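Local structure of stiv-a81 (Sulfolobus Turreted Icosahedral Virus, 3RKL) at residues L61-Y64 / A65-A69; V21-L25 / Q26-K30; A71-M74 / F75-E79; I43-L46 / S47-E50. The protein is of unknown function but forms a helical bundle with copies of itself, as a small protein of a virus of a hyperthermophilic archaeon. The protein carries 1 engineered substitution. One frame throughout, in Å; residues are numbered along the deposited sequence.

Contact 1 of 4, residues L61-Y64 / A65-A69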
loop_
_atom_site.group_PDB
_atom_site.type_symbol
_atom_site.label_atom_id
_atom_site.label_comp_id
_atom_site.label_asym_id
_atom_site.label_seq_id
_atom_site.Cartn_x
_atom_site.Cartn_y
_atom_site.Cartn_z
ATOM N N LEU A 61 -3.984 -7.043 -21.463
ATOM C CA LEU A 61 -4.216 -5.688 -20.972
ATOM C C LEU A 61 -5.432 -5.061 -21.634
ATOM O O LEU A 61 -6.314 -4.502 -20.965
ATOM C CB LEU A 61 -2.969 -4.831 -21.185
ATOM C CG LEU A 61 -3.068 -3.354 -20.800
ATOM C CD1 LEU A 61 -3.464 -3.200 -19.329
ATOM C CD2 LEU A 61 -1.777 -2.625 -21.079
ATOM N N HIS A 62 -5.473 -5.153 -22.962
ATOM C CA HIS A 62 -6.573 -4.578 -23.710
ATOM C C HIS A 62 -7.885 -5.304 -23.430
ATOM O O HIS A 62 -8.909 -4.679 -23.222
ATOM C CB HIS A 62 -6.274 -4.593 -25.203
ATOM C CG HIS A 62 -7.401 -4.078 -26.036
ATOM N ND1 HIS A 62 -7.982 -2.850 -25.812
ATOM C CD2 HIS A 62 -8.059 -4.624 -27.083
ATOM C CE1 HIS A 62 -8.961 -2.668 -26.682
ATOM N NE2 HIS A 62 -9.017 -3.722 -27.474
ATOM N N GLU A 63 -7.829 -6.625 -23.433
ATOM C CA GLU A 63 -9.002 -7.458 -23.171
ATOM C C GLU A 63 -9.674 -7.072 -21.852
ATOM O O GLU A 63 -10.882 -6.812 -21.788
ATOM C CB GLU A 63 -8.549 -8.923 -23.163
ATOM C CG GLU A 63 -9.516 -9.918 -22.647
ATOM C CD GLU A 63 -8.987 -11.360 -22.691
ATOM O OE1 GLU A 63 -7.779 -11.580 -22.981
ATOM O OE2 GLU A 63 -9.797 -12.278 -22.429
ATOM N N TYR A 64 -8.881 -7.040 -20.789
ATOM C CA TYR A 64 -9.427 -6.738 -19.461
ATOM C C TYR A 64 -9.922 -5.293 -19.362
ATOM O O TYR A 64 -10.915 -5.036 -18.701
ATOM C CB TYR A 64 -8.439 -7.136 -18.358
ATOM C CG TYR A 64 -8.598 -8.595 -18.028
ATOM C CD1 TYR A 64 -9.452 -8.990 -17.010
ATOM C CD2 TYR A 64 -7.968 -9.582 -18.778
ATOM C CE1 TYR A 64 -9.653 -10.317 -16.710
ATOM C CE2 TYR A 64 -8.172 -10.931 -18.489
ATOM C CZ TYR A 64 -9.029 -11.283 -17.455
ATOM O OH TYR A 64 -9.246 -12.598 -17.141
ATOM N N ALA A 65 -9.272 -4.361 -20.058
ATOM C CA ALA A 65 -9.758 -2.982 -20.117
ATOM C C ALA A 65 -11.117 -2.906 -20.831
ATOM O O ALA A 65 -11.988 -2.119 -20.455
ATOM C CB ALA A 65 -8.731 -2.081 -20.807
ATOM N N ILE A 66 -11.293 -3.729 -21.864
ATOM C CA ILE A 66 -12.571 -3.808 -22.580
ATOM C C ILE A 66 -13.672 -4.341 -21.636
ATOM O O ILE A 66 -14.771 -3.777 -21.575
ATOM C CB ILE A 66 -12.453 -4.666 -23.854
ATOM C CG1 ILE A 66 -11.686 -3.901 -24.942
ATOM C CG2 ILE A 66 -13.840 -5.111 -24.354
ATOM C CD1 ILE A 66 -12.491 -2.800 -25.642
ATOM N N TYR A 67 -13.359 -5.386 -20.877
ATOM C CA TYR A 67 -14.335 -5.968 -19.938
ATOM C C TYR A 67 -14.735 -4.941 -18.871
ATOM O O TYR A 67 -15.907 -4.824 -18.489
ATOM C CB TYR A 67 -13.768 -7.211 -19.273
ATOM C CG TYR A 67 -13.370 -8.316 -20.231
ATOM C CD1 TYR A 67 -13.957 -8.432 -21.493
ATOM C CD2 TYR A 67 -12.417 -9.248 -19.865
ATOM C CE1 TYR A 67 -13.582 -9.428 -22.360
ATOM C CE2 TYR A 67 -12.057 -10.270 -20.728
ATOM C CZ TYR A 67 -12.637 -10.344 -21.967
ATOM O OH TYR A 67 -12.242 -11.362 -22.822
ATOM N N LEU A 68 -13.742 -4.189 -18.420
ATOM C CA LEU A 68 -13.959 -3.125 -17.451
ATOM C C LEU A 68 -14.864 -2.018 -18.007
ATOM O O LEU A 68 -15.785 -1.555 -17.322
ATOM C CB LEU A 68 -12.605 -2.571 -17.028
ATOM C CG LEU A 68 -12.538 -1.463 -16.000
ATOM C CD1 LEU A 68 -13.347 -1.817 -14.724
ATOM C CD2 LEU A 68 -11.063 -1.196 -15.708
ATOM N N ALA A 69 -14.639 -1.615 -19.257
ATOM C CA ALA A 69 -15.493 -0.596 -19.888
ATOM C C ALA A 69 -16.932 -1.104 -19.994
ATOM O O ALA A 69 -17.888 -0.374 -19.678
ATOM C CB ALA A 69 -14.949 -0.198 -21.263
#

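Contact 2 of 4, residues V21-L25 / Q26-K30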
loop_
_atom_site.group_PDB
_atom_site.type_symbol
_atom_site.label_atom_id
_atom_site.label_comp_id
_atom_site.label_asym_id
_atom_site.label_seq_id
_atom_site.Cartn_x
_atom_site.Cartn_y
_atom_site.Cartn_z
ATOM N N VAL A 21 -18.313 -13.115 -18.550
ATOM C CA VAL A 21 -19.522 -12.998 -17.735
ATOM C C VAL A 21 -19.254 -12.281 -16.423
ATOM O O VAL A 21 -18.375 -12.676 -15.653
ATOM C CB VAL A 21 -20.119 -14.383 -17.436
ATOM C CG1 VAL A 21 -21.375 -14.244 -16.581
ATOM C CG2 VAL A 21 -20.421 -15.116 -18.740
ATOM N N LEU A 22 -20.020 -11.221 -16.176
ATOM C CA LEU A 22 -19.940 -10.488 -14.924
ATOM C C LEU A 22 -20.982 -11.043 -13.958
ATOM O O LEU A 22 -22.067 -11.452 -14.374
ATOM C CB LEU A 22 -20.148 -8.985 -15.159
ATOM C CG LEU A 22 -19.034 -8.210 -15.876
ATOM C CD1 LEU A 22 -17.676 -8.421 -15.213
ATOM C CD2 LEU A 22 -18.958 -8.548 -17.354
ATOM N N SER A 23 -20.642 -11.089 -12.676
ATOM C CA SER A 23 -21.564 -11.627 -11.655
ATOM C C SER A 23 -21.774 -10.732 -10.429
ATOM O O SER A 23 -22.765 -10.882 -9.708
ATOM C CB SER A 23 -21.087 -13.010 -11.197
ATOM O OG SER A 23 -19.931 -12.908 -10.381
ATOM N N ASN A 24 -20.823 -9.846 -10.161
ATOM C CA ASN A 24 -20.934 -8.893 -9.066
ATOM C C ASN A 24 -20.259 -7.623 -9.517
ATOM O O ASN A 24 -19.050 -7.490 -9.341
ATOM C CB ASN A 24 -20.252 -9.448 -7.809
ATOM C CG ASN A 24 -20.396 -8.531 -6.599
ATOM O OD1 ASN A 24 -20.682 -7.335 -6.724
ATOM N ND2 ASN A 24 -20.183 -9.094 -5.416
ATOM N N LEU A 25 -21.029 -6.705 -10.104
ATOM C CA LEU A 25 -20.442 -5.552 -10.798
ATOM C C LEU A 25 -19.517 -4.724 -9.908
ATOM O O LEU A 25 -18.403 -4.395 -10.318
ATOM C CB LEU A 25 -21.503 -4.665 -11.450
ATOM C CG LEU A 25 -22.262 -5.273 -12.631
ATOM C CD1 LEU A 25 -23.318 -4.311 -13.173
ATOM C CD2 LEU A 25 -21.282 -5.684 -13.739
ATOM N N GLN A 26 -19.964 -4.409 -8.693
ATOM C CA GLN A 26 -19.161 -3.590 -7.780
ATOM C C GLN A 26 -17.780 -4.218 -7.559
ATOM O O GLN A 26 -16.755 -3.529 -7.619
ATOM C CB GLN A 26 -19.894 -3.379 -6.443
ATOM C CG GLN A 26 -19.069 -2.656 -5.357
ATOM C CD GLN A 26 -18.828 -1.193 -5.673
ATOM O OE1 GLN A 26 -19.661 -0.330 -5.367
ATOM N NE2 GLN A 26 -17.672 -0.901 -6.266
ATOM N N GLU A 27 -17.754 -5.525 -7.323
ATOM C CA GLU A 27 -16.512 -6.243 -7.050
ATOM C C GLU A 27 -15.703 -6.463 -8.317
ATOM O O GLU A 27 -14.479 -6.286 -8.325
ATOM C CB GLU A 27 -16.797 -7.591 -6.367
ATOM C CG GLU A 27 -17.255 -7.447 -4.932
ATOM C CD GLU A 27 -16.285 -6.636 -4.095
ATOM O OE1 GLU A 27 -15.117 -7.061 -3.975
ATOM O OE2 GLU A 27 -16.692 -5.574 -3.572
ATOM N N ASP A 28 -16.392 -6.841 -9.388
ATOM C CA ASP A 28 -15.745 -7.085 -10.681
ATOM C C ASP A 28 -15.064 -5.830 -11.224
ATOM O O ASP A 28 -13.973 -5.894 -11.799
ATOM C CB ASP A 28 -16.770 -7.591 -11.710
ATOM C CG ASP A 28 -17.259 -9.011 -11.425
ATOM O OD1 ASP A 28 -16.530 -9.822 -10.803
ATOM O OD2 ASP A 28 -18.390 -9.313 -11.838
ATOM N N ILE A 29 -15.699 -4.673 -11.047
ATOM C CA ILE A 29 -15.092 -3.430 -11.514
ATOM C C ILE A 29 -13.776 -3.164 -10.769
ATOM O O ILE A 29 -12.763 -2.854 -11.395
ATOM C CB ILE A 29 -16.084 -2.243 -11.410
ATOM C CG1 ILE A 29 -17.183 -2.403 -12.467
ATOM C CG2 ILE A 29 -15.358 -0.921 -11.587
ATOM C CD1 ILE A 29 -18.411 -1.519 -12.240
ATOM N N LYS A 30 -13.774 -3.303 -9.440
ATOM C CA LYS A 30 -12.536 -3.120 -8.666
ATOM C C LYS A 30 -11.468 -4.112 -9.121
ATOM O O LYS A 30 -10.315 -3.741 -9.370
ATOM C CB LYS A 30 -12.790 -3.304 -7.165
ATOM C CG LYS A 30 -13.634 -2.211 -6.524
ATOM C CD LYS A 30 -13.725 -2.372 -5.004
ATOM C CE LYS A 30 -14.325 -3.697 -4.557
ATOM N NZ LYS A 30 -14.433 -3.815 -3.048
HETATM O O HOH W 1 -17.923 -12.032 -11.495
HETATM O O HOH W 2 -22.659 -4.692 -7.710
#

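Contact 3 of 4, residues A71-M74 / F75-E79. Engineered in segment 71-74: Met74 (natural residue Leu).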
loop_
_atom_site.group_PDB
_atom_site.type_symbol
_atom_site.label_atom_id
_atom_site.label_comp_id
_atom_site.label_asym_id
_atom_site.label_seq_id
_atom_site.Cartn_x
_atom_site.Cartn_y
_atom_site.Cartn_z
ATOM N N ALA A 71 -18.327 -3.530 -18.085
ATOM C CA ALA A 71 -18.822 -3.627 -16.704
ATOM C C ALA A 71 -19.317 -2.288 -16.150
ATOM O O ALA A 71 -20.395 -2.210 -15.544
ATOM C CB ALA A 71 -17.742 -4.223 -15.785
ATOM N N THR A 72 -18.541 -1.223 -16.345
ATOM C CA THR A 72 -18.976 0.093 -15.884
ATOM C C THR A 72 -20.229 0.584 -16.622
ATOM O O THR A 72 -21.018 1.320 -16.061
ATOM C CB THR A 72 -17.869 1.151 -15.988
ATOM O OG1 THR A 72 -17.499 1.336 -17.358
ATOM C CG2 THR A 72 -16.656 0.745 -15.143
ATOM N N SER A 73 -20.398 0.176 -17.873
ATOM C CA SER A 73 -21.608 0.528 -18.609
ATOM C C SER A 73 -22.809 -0.140 -17.969
ATOM O O SER A 73 -23.846 0.493 -17.755
ATOM C CB SER A 73 -21.506 0.111 -20.074
ATOM O OG SER A 73 -22.628 0.591 -20.798
HETATM N N MSE A 74 -22.661 -1.428 -17.678
HETATM C CA MSE A 74 -23.730 -2.198 -17.018
HETATM C C MSE A 74 -24.081 -1.584 -15.656
HETATM O O MSE A 74 -25.242 -1.568 -15.244
HETATM C CB MSE A 74 -23.301 -3.654 -16.818
HETATM C CG MSE A 74 -23.073 -4.453 -18.090
HETATM SE SE MSE A 74 -22.164 -6.175 -17.732
HETATM C CE MSE A 74 -23.375 -6.861 -16.358
ATOM N N PHE A 75 -23.056 -1.104 -14.955
ATOM C CA PHE A 75 -23.187 -0.530 -13.611
ATOM C C PHE A 75 -24.046 0.736 -13.635
ATOM O O PHE A 75 -24.917 0.911 -12.792
ATOM C CB PHE A 75 -21.769 -0.280 -13.068
ATOM C CG PHE A 75 -21.649 -0.156 -11.561
ATOM C CD1 PHE A 75 -22.237 -1.057 -10.695
ATOM C CD2 PHE A 75 -20.818 0.822 -11.029
ATOM C CE1 PHE A 75 -22.049 -0.947 -9.323
ATOM C CE2 PHE A 75 -20.620 0.935 -9.673
ATOM C CZ PHE A 75 -21.244 0.054 -8.814
ATOM N N ILE A 76 -23.821 1.613 -14.610
ATOM C CA ILE A 76 -24.575 2.866 -14.660
ATOM C C ILE A 76 -25.993 2.666 -15.184
ATOM O O ILE A 76 -26.929 3.296 -14.692
ATOM C CB ILE A 76 -23.835 4.000 -15.430
ATOM C CG1 ILE A 76 -24.754 5.223 -15.556
ATOM C CG2 ILE A 76 -23.377 3.560 -16.791
ATOM C CD1 ILE A 76 -24.016 6.473 -15.936
ATOM N N ASP A 77 -26.150 1.794 -16.177
ATOM C CA ASP A 77 -27.472 1.431 -16.678
ATOM C C ASP A 77 -28.328 0.893 -15.535
ATOM O O ASP A 77 -29.491 1.266 -15.386
ATOM C CB ASP A 77 -27.362 0.356 -17.759
ATOM C CG ASP A 77 -26.799 0.880 -19.070
ATOM O OD1 ASP A 77 -26.444 2.075 -19.171
ATOM O OD2 ASP A 77 -26.691 0.067 -20.010
ATOM N N SER A 78 -27.732 0.006 -14.742
ATOM C CA SER A 78 -28.418 -0.598 -13.600
ATOM C C SER A 78 -28.788 0.426 -12.535
ATOM O O SER A 78 -29.864 0.347 -11.939
ATOM C CB SER A 78 -27.540 -1.677 -12.967
ATOM O OG SER A 78 -28.267 -2.390 -11.980
ATOM N N GLU A 79 -27.883 1.362 -12.278
ATOM C CA GLU A 79 -28.123 2.414 -11.297
ATOM C C GLU A 79 -29.272 3.324 -11.744
ATOM O O GLU A 79 -30.133 3.679 -10.934
ATOM C CB GLU A 79 -26.837 3.220 -11.052
ATOM C CG GLU A 79 -27.002 4.396 -10.103
ATOM C CD GLU A 79 -27.328 3.984 -8.672
ATOM O OE1 GLU A 79 -27.152 2.795 -8.321
ATOM O OE2 GLU A 79 -27.756 4.866 -7.894
#

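Contact 4 of 4, residues I43-L46 / S47-E50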
loop_
_atom_site.group_PDB
_atom_site.type_symbol
_atom_site.label_atom_id
_atom_site.label_comp_id
_atom_site.label_asym_id
_atom_site.label_seq_id
_atom_site.Cartn_x
_atom_site.Cartn_y
_atom_site.Cartn_z
ATOM N N ILE A 43 4.239 -4.787 -17.652
ATOM C CA ILE A 43 4.803 -4.466 -18.964
ATOM C C ILE A 43 5.914 -3.424 -18.812
ATOM O O ILE A 43 6.992 -3.564 -19.389
ATOM C CB ILE A 43 3.713 -4.017 -19.940
ATOM C CG1 ILE A 43 2.813 -5.198 -20.296
ATOM C CG2 ILE A 43 4.332 -3.399 -21.194
ATOM C CD1 ILE A 43 1.550 -4.802 -21.035
ATOM N N GLU A 44 5.664 -2.407 -17.993
ATOM C CA GLU A 44 6.649 -1.364 -17.743
ATOM C C GLU A 44 7.951 -1.933 -17.181
ATOM O O GLU A 44 9.046 -1.583 -17.623
ATOM C CB GLU A 44 6.086 -0.336 -16.763
ATOM C CG GLU A 44 7.015 0.842 -16.547
ATOM C CD GLU A 44 6.563 1.784 -15.446
ATOM O OE1 GLU A 44 5.510 1.559 -14.820
ATOM O OE2 GLU A 44 7.300 2.751 -15.189
ATOM N N LYS A 45 7.819 -2.816 -16.198
ATOM C CA LYS A 45 8.977 -3.383 -15.528
ATOM C C LYS A 45 9.729 -4.345 -16.443
ATOM O O LYS A 45 10.963 -4.339 -16.476
ATOM C CB LYS A 45 8.556 -4.106 -14.233
ATOM C CG LYS A 45 8.064 -3.161 -13.133
ATOM C CD LYS A 45 9.060 -2.047 -12.803
ATOM C CE LYS A 45 8.536 -1.173 -11.666
ATOM N NZ LYS A 45 9.537 -0.157 -11.233
ATOM N N LEU A 46 8.992 -5.150 -17.205
ATOM C CA LEU A 46 9.636 -6.085 -18.141
ATOM C C LEU A 46 10.379 -5.329 -19.233
ATOM O O LEU A 46 11.400 -5.798 -19.747
ATOM C CB LEU A 46 8.625 -7.038 -18.772
ATOM C CG LEU A 46 8.101 -8.153 -17.873
ATOM C CD1 LEU A 46 6.942 -8.856 -18.549
ATOM C CD2 LEU A 46 9.208 -9.140 -17.544
ATOM N N SER A 47 9.875 -4.150 -19.577
ATOM C CA SER A 47 10.490 -3.329 -20.624
ATOM C C SER A 47 11.910 -2.845 -20.300
ATOM O O SER A 47 12.663 -2.488 -21.209
ATOM C CB SER A 47 9.587 -2.131 -20.957
ATOM O OG SER A 47 8.390 -2.573 -21.562
ATOM N N GLN A 48 12.272 -2.845 -19.017
ATOM C CA GLN A 48 13.648 -2.560 -18.576
ATOM C C GLN A 48 14.660 -3.546 -19.162
ATOM O O GLN A 48 15.812 -3.195 -19.415
ATOM C CB GLN A 48 13.760 -2.669 -17.046
ATOM C CG GLN A 48 12.841 -1.768 -16.223
ATOM C CD GLN A 48 12.823 -2.126 -14.720
ATOM O OE1 GLN A 48 13.131 -1.271 -13.884
ATOM N NE2 GLN A 48 12.454 -3.389 -14.377
ATOM N N TYR A 49 14.215 -4.785 -19.355
ATOM C CA TYR A 49 15.081 -5.893 -19.776
ATOM C C TYR A 49 14.747 -6.469 -21.142
ATOM O O TYR A 49 15.610 -7.060 -21.792
ATOM C CB TYR A 49 15.044 -7.003 -18.730
ATOM C CG TYR A 49 15.628 -6.551 -17.412
ATOM C CD1 TYR A 49 16.999 -6.393 -17.266
ATOM C CD2 TYR A 49 14.813 -6.252 -16.325
ATOM C CE1 TYR A 49 17.547 -5.965 -16.077
ATOM C CE2 TYR A 49 15.354 -5.820 -15.123
ATOM C CZ TYR A 49 16.727 -5.680 -15.012
ATOM O OH TYR A 49 17.284 -5.254 -13.847
ATOM N N GLU A 50 13.510 -6.294 -21.585
ATOM C CA GLU A 50 13.072 -6.902 -22.836
ATOM C C GLU A 50 12.863 -5.859 -23.915
ATOM O O GLU A 50 12.081 -4.935 -23.743
ATOM C CB GLU A 50 11.779 -7.674 -22.614
ATOM C CG GLU A 50 11.890 -8.711 -21.516
ATOM C CD GLU A 50 10.824 -9.782 -21.598
ATOM O OE1 GLU A 50 9.886 -9.643 -22.411
ATOM O OE2 GLU A 50 10.933 -10.776 -20.847
#

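Contact 1 of 4, residues L61-Y64 / A65-A69
Tyr67 meets both Glu63 and Tyr64, one turn back on helix 55-80, each in its own way. Its phenol OH donates to Glu63 OE2 at 2.6 Å, on the anti side of the carboxylate and 20° out of its plane. Glu63 can reach that far because its CG stands anti to the backbone N (chi1 168°) and the chain runs straight on beyond it. The carboxylate is turned almost at right angles to the phenol ring, and Glu63 CG comes within 3.2 Å of Tyr67 CE2. Over one face of the ring, Glu63 O sits 3.3 Å from the plane, above its centre, while accepting from Tyr67 N. Toward Tyr64 the same ring offers its edge: Tyr67 CD2 points at the Tyr64 face in a T-shaped pair, with centroids 5.4 Å apart. Elsewhere, Ile66 CG1 covers one face of His62 in a CH-pi contact, 3.8 Å from the ring centroid. The His62 nitrogens are taken by Tyr15 OH at NE2 and by Thr72 OG1 of the second subunit at ND1. Tyrosine suits position 67 because one side chain supplies an edge for Tyr64, a ring for Phe20 to stack on and a hydroxyl for Glu63. With its hydroxyl held by the acid and its edge against Tyr64, the Tyr67 ring has little freedom to turn, and the short bond probably favours an ionised Glu63.

Contact 2 of 4, residues V21-L25 / Q26-K30
Asp28 reaches back from the first turn of helix 25-46 to the loop before it, where its OD2 accepts two backbone N-H groups. Ser23 N donates at 3.0 Å, nearly in line with the C-O bond, and Asn24 N, also 3.0 Å from Asp28 OD2, comes in 49° above the carboxylate plane. In return Asp28 N donates to Asn24 O at 2.7 Å, so the two residues hold each other both ways. The aspartate gets there with CG beside its own backbone N (chi1 -70°), folded toward the loop; its short chain sets OD2 right at the two amides. Asn24 is the N-cap. Its CG is anti to the backbone N, chi1 -177°, which carries OD1 over the helix end to accept a weak, 3.5 Å bond from Glu27 N. Asn24 and Glu27 run side by side, Asn24 ND2 lying 3.4 Å from Glu27 CG. Glu27 bends at chi2 and takes the ammonium of Lys30 in a salt bridge, OE2 to NZ 2.9 Å. One water joins Ser23 OG to Asp28 OD1, which also accepts from Tyr49 OH of the third subunit. Leu22 CD1 lies against the aspartate, 3.6 Å from Asp28 OD2 and close to its CB. The turn links strand 18-21 to helix 25-46: Leu22 packs on Ile13 of strand 12-15, Leu25 and Ile29 lie against helix 55-80, and Lys30 pairs with Glu44 of the second subunit.

Contact 3 of 4, residues A71-M74 / F75-E79
Asp77 sits one turn after Ser73 near the C-terminal end of helix 55-80, and the two meet through Ser73 O. Among the hydrogen bonds, Asp77 N to Ser73 O is the straightest of the four that cross here, 3.1 Å with an angle of 170° at the hydrogen. Phe75 N reaches Ala71 O at 2.9 Å, and Ile76 N to Thr72 O and Ser78 N to Met74 O continue the i to i+4 pattern. Thr72 OG1 bonds to Ala69 O of the preceding turn and also to His62 ND1 of the second subunit, serving helix and interface alike.

The van der Waals contacts fall mostly between a side chain and a carbonyl of the turn before. Ile76 CG2 lies between its own backbone N and carbonyl carbon, which brings it to 3.2 Å from Ser73 O. Ser78 CB comes equally near, 3.2 Å from Met74 O. Asp77 CG folds back beside its own N (chi1 -72°) and stands 3.3 Å from Ser73 O. Asp77 and Ser78, small and polar, suit the solvent-exposed side, while small Ser73 packs on Ile4 of the second subunit.

The larger apolar side chains turn to partners beyond the turn. Phe75, with CG swung anti to its N (chi1 -159°), lies on Leu25 and Ile29 of helix 25-46 and meets Tyr58 of the second subunit. The engineered Met74, present as selenomethionine, bends at its last torsion and packs on Leu22 and Leu25. Apolar residues on one flank and small or charged ones on another make this an amphipathic helix, the building unit of a four-helix bundle.

Contact 4 of 4, residues I43-L46 / S47-E50
The last turn of helix 25-46 runs into the loop leading to helix 55-80, and here Ser47 and Gln48 bend their side chains back onto carbonyls of the turn before. Ser47 OG donates to Ile43 O at 2.8 Å, from 38° above the carbonyl plane, while Ser47 N bonds the same oxygen from the opposite face. That grip depends on OG lying beside its own backbone N (chi1 -67°), on the side of the preceding turn. Lys45 O is held twice as well: Gln48 NE2 donates at 2.7 Å and Gln48 N at 3.2 Å, the backbone donor well above the plane. The amide arrives because Gln48 is extended beyond CG and lies alongside Lys45, both pointing the same way, with NE2 4.0 Å from Lys45 CB. At a helix's C-terminal end the usual i+4 donors run out: Tyr49 N turns to Leu46 O, and the flexible amide of Gln48 gives Lys45 O a second donor, as the short hydroxyl of Ser47 does for Ile43 O. The segment falls within a predicted coiled coil, and Ile43 and Leu46 give the matching apolar side, resting on Leu57 of helix 55-80. Further on, Leu46 O takes both Tyr49 N, 3.0 Å away, and Glu50 N, 2.8 Å away and nearly in line with the carbonyl. Glu50 runs beside Leu46, its OE2 4.1 Å from Leu46 CD2, and this carboxylate bonds to Tyr64 OH of the third subunit. The Tyr49 ring meets Phe20 of that same subunit.

How the contacts relate
From the N terminus, contact 2 comes first, turning the chain from strand 18-21 into helix 25-46. Contact 4 closes the other end of that helix, its nearest atoms about 17 Å away. The loop beyond residue 50 then leads into helix 55-80, where contact 1 and contact 3 follow in turn. All four span only neighbouring residues, so they lie in series; none encloses or crosses another. The antiparallel helices bring distant ones together: Ile43 of contact 4 touches Leu61 of contact 1, Ile29 of contact 2 touches Leu68, and Leu25 meets Met74 of contact 3. All four also touch the second subunit.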